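Local coordinates for cyclodipeptide synthase, BtCDPS (Bacillus thermoamylovorans, PDB 6ZTU), which probably transfers aminoacyl groups to build cyclodipeptides, at residues 120-125 against 188-193. Residues are numbered along the deposited sequence; the frame is centred on the assembly and turned at random.
Sequences KIYNEV and ASILGY
With CG2 of I121 anti to its own backbone nitrogen and CG1 of I190 anti to its own carbonyl carbon (chi1 -68°), the two isoleucine side chains run past one another antiparallel, and I121 CG2 meets I190 CG1 at 3.7 Å. The same I190 CG1 lies 3.8 Å from the backbone N of Y122, an amide already bonded to the side chain of N119. An extended chi2 of 167° carries the I190 methyl onward along Y122: its CD1 sits 4.0 Å from Y122 CD1, at the ring edge and near its plane, while I190 CG2 approaches Y122 CB at 4.2 Å. The same I121 methyl also touches S189 CB at 4.1 Å, while CG1 lies 3.9 Å from the S189 carbonyl O. The backbones come close here, with the CA atoms of I121 and I190 5.3 Å apart. The arrangement packs the first turn of helix 120-135 against the last turn of helix 167-191, two helices of the Rossmann-like alpha/beta fold of the HUP clan, built round a mainly parallel sheet. An alanine at I190 would remove both branches, CG1 with CD1 and CG2, and is likely to open a gap between I121 and the edge of the Y122 ring. The Y122 hydroxyl bonds to the carbonyl of A179, about three turns back along helix 167-191, and F116 adds cover to both Y122 and I190. N119 also donates to the I190 carbonyl, tying the residue just ahead of one helix to the end of the other. Helix 167-191 ends at L191, and G192 leaves helical geometry with positive phi; the A188 carbonyl O accepts from G192 N at 2.8 Å and from Y193 N.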
loop_
_atom_site.group_PDB
_atom_site.type_symbol
_atom_site.label_atom_id
_atom_site.label_comp_id
_atom_site.label_asym_id
_atom_site.label_seq_id
_atom_site.Cartn_x
_atom_site.Cartn_y
_atom_site.Cartn_z
ATOM N N LYS A 120 3.191 -16.264 -9.660
ATOM C CA LYS A 120 2.208 -17.223 -9.169
ATOM C C LYS A 120 1.708 -16.847 -7.781
ATOM O O LYS A 120 0.538 -17.079 -7.459
ATOM C CB LYS A 120 2.794 -18.634 -9.146
ATOM C CG LYS A 120 1.793 -19.712 -8.738
ATOM C CD LYS A 120 2.241 -21.106 -9.169
ATOM C CE LYS A 120 1.193 -22.169 -8.863
ATOM N NZ LYS A 120 1.244 -22.610 -7.449
ATOM N N ILE A 121 2.575 -16.295 -6.933
ATOM C CA ILE A 121 2.119 -15.954 -5.590
ATOM C C ILE A 121 1.104 -14.823 -5.655
ATOM O O ILE A 121 0.036 -14.894 -5.029
ATOM C CB ILE A 121 3.295 -15.584 -4.667
ATOM C CG1 ILE A 121 4.428 -16.619 -4.745
ATOM C CG2 ILE A 121 2.788 -15.423 -3.226
ATOM C CD1 ILE A 121 4.041 -17.991 -4.287
ATOM N N TYR A 122 1.420 -13.762 -6.406
ATOM C CA TYR A 122 0.485 -12.648 -6.516
ATOM C C TYR A 122 -0.864 -13.128 -7.036
ATOM O O TYR A 122 -1.922 -12.751 -6.507
ATOM C CB TYR A 122 1.043 -11.543 -7.430
ATOM C CG TYR A 122 0.017 -10.449 -7.603
ATOM C CD1 TYR A 122 -0.054 -9.388 -6.705
ATOM C CD2 TYR A 122 -0.928 -10.511 -8.628
ATOM C CE1 TYR A 122 -1.023 -8.401 -6.839
ATOM C CE2 TYR A 122 -1.912 -9.539 -8.760
ATOM C CZ TYR A 122 -1.954 -8.489 -7.863
ATOM O OH TYR A 122 -2.918 -7.506 -8.006
ATOM N N ASN A 123 -0.848 -13.949 -8.091
ATOM C CA ASN A 123 -2.102 -14.343 -8.721
ATOM C C ASN A 123 -2.926 -15.226 -7.801
ATOM O O ASN A 123 -4.149 -15.078 -7.728
ATOM C CB ASN A 123 -1.826 -15.061 -10.043
ATOM C CG ASN A 123 -1.544 -14.090 -11.173
ATOM O OD1 ASN A 123 -2.071 -12.974 -11.188
ATOM N ND2 ASN A 123 -0.714 -14.502 -12.123
ATOM N N GLU A 124 -2.280 -16.149 -7.090
ATOM C CA GLU A 124 -3.046 -17.053 -6.240
ATOM C C GLU A 124 -3.614 -16.326 -5.028
ATOM O O GLU A 124 -4.758 -16.573 -4.635
ATOM C CB GLU A 124 -2.179 -18.236 -5.844
ATOM C CG GLU A 124 -1.903 -19.090 -7.080
ATOM C CD GLU A 124 -1.336 -20.454 -6.768
ATOM O OE1 GLU A 124 -0.540 -20.572 -5.816
ATOM O OE2 GLU A 124 -1.694 -21.405 -7.494
ATOM N N VAL A 125 -2.850 -15.407 -4.443
ATOM C CA VAL A 125 -3.414 -14.602 -3.355
ATOM C C VAL A 125 -4.550 -13.724 -3.870
ATOM O O VAL A 125 -5.603 -13.599 -3.228
ATOM C CB VAL A 125 -2.306 -13.773 -2.687
ATOM C CG1 VAL A 125 -2.906 -12.819 -1.650
ATOM C CG2 VAL A 125 -1.298 -14.704 -2.037
ATOM N N ALA A 188 6.253 -10.181 0.998
ATOM C CA ALA A 188 7.579 -10.799 1.045
ATOM C C ALA A 188 7.663 -11.977 0.083
ATOM O O ALA A 188 8.632 -12.106 -0.680
ATOM C CB ALA A 188 7.913 -11.257 2.464
ATOM N N SER A 189 6.657 -12.852 0.113
ATOM C CA SER A 189 6.689 -14.047 -0.717
ATOM C C SER A 189 6.491 -13.712 -2.185
ATOM O O SER A 189 7.084 -14.372 -3.051
ATOM C CB SER A 189 5.626 -15.031 -0.247
ATOM O OG SER A 189 6.020 -15.632 0.977
ATOM N N ILE A 190 5.674 -12.699 -2.493
ATOM C CA ILE A 190 5.538 -12.256 -3.889
ATOM C C ILE A 190 6.879 -11.771 -4.431
ATOM O O ILE A 190 7.279 -12.104 -5.561
ATOM C CB ILE A 190 4.467 -11.152 -4.006
ATOM C CG1 ILE A 190 3.079 -11.722 -3.719
ATOM C CG2 ILE A 190 4.517 -10.477 -5.395
ATOM C CD1 ILE A 190 2.045 -10.607 -3.505
ATOM N N LEU A 191 7.589 -10.958 -3.643
ATOM C CA LEU A 191 8.825 -10.350 -4.125
ATOM C C LEU A 191 10.030 -11.281 -4.019
ATOM O O LEU A 191 11.002 -11.108 -4.770
ATOM C CB LEU A 191 9.105 -9.057 -3.359
ATOM C CG LEU A 191 8.152 -7.892 -3.650
ATOM C CD1 LEU A 191 8.198 -6.906 -2.492
ATOM C CD2 LEU A 191 8.545 -7.212 -4.947
ATOM N N GLY A 192 9.992 -12.258 -3.125
ATOM C CA GLY A 192 11.086 -13.183 -2.952
ATOM C C GLY A 192 12.020 -12.880 -1.799
ATOM O O GLY A 192 13.192 -13.264 -1.860
ATOM N N TYR A 193 11.549 -12.199 -0.758
ATOM C CA TYR A 193 12.326 -12.003 0.460
ATOM C C TYR A 193 11.879 -12.984 1.536
ATOM O O TYR A 193 10.752 -13.485 1.521
ATOM C CB TYR A 193 12.202 -10.557 0.962
ATOM C CG TYR A 193 12.824 -9.624 -0.028
ATOM C CD1 TYR A 193 14.198 -9.412 -0.040
ATOM C CD2 TYR A 193 12.055 -9.008 -1.014
ATOM C CE1 TYR A 193 14.783 -8.592 -0.977
ATOM C CE2 TYR A 193 12.640 -8.180 -1.956
ATOM C CZ TYR A 193 14.006 -7.976 -1.929
ATOM O OH TYR A 193 14.598 -7.162 -2.874
#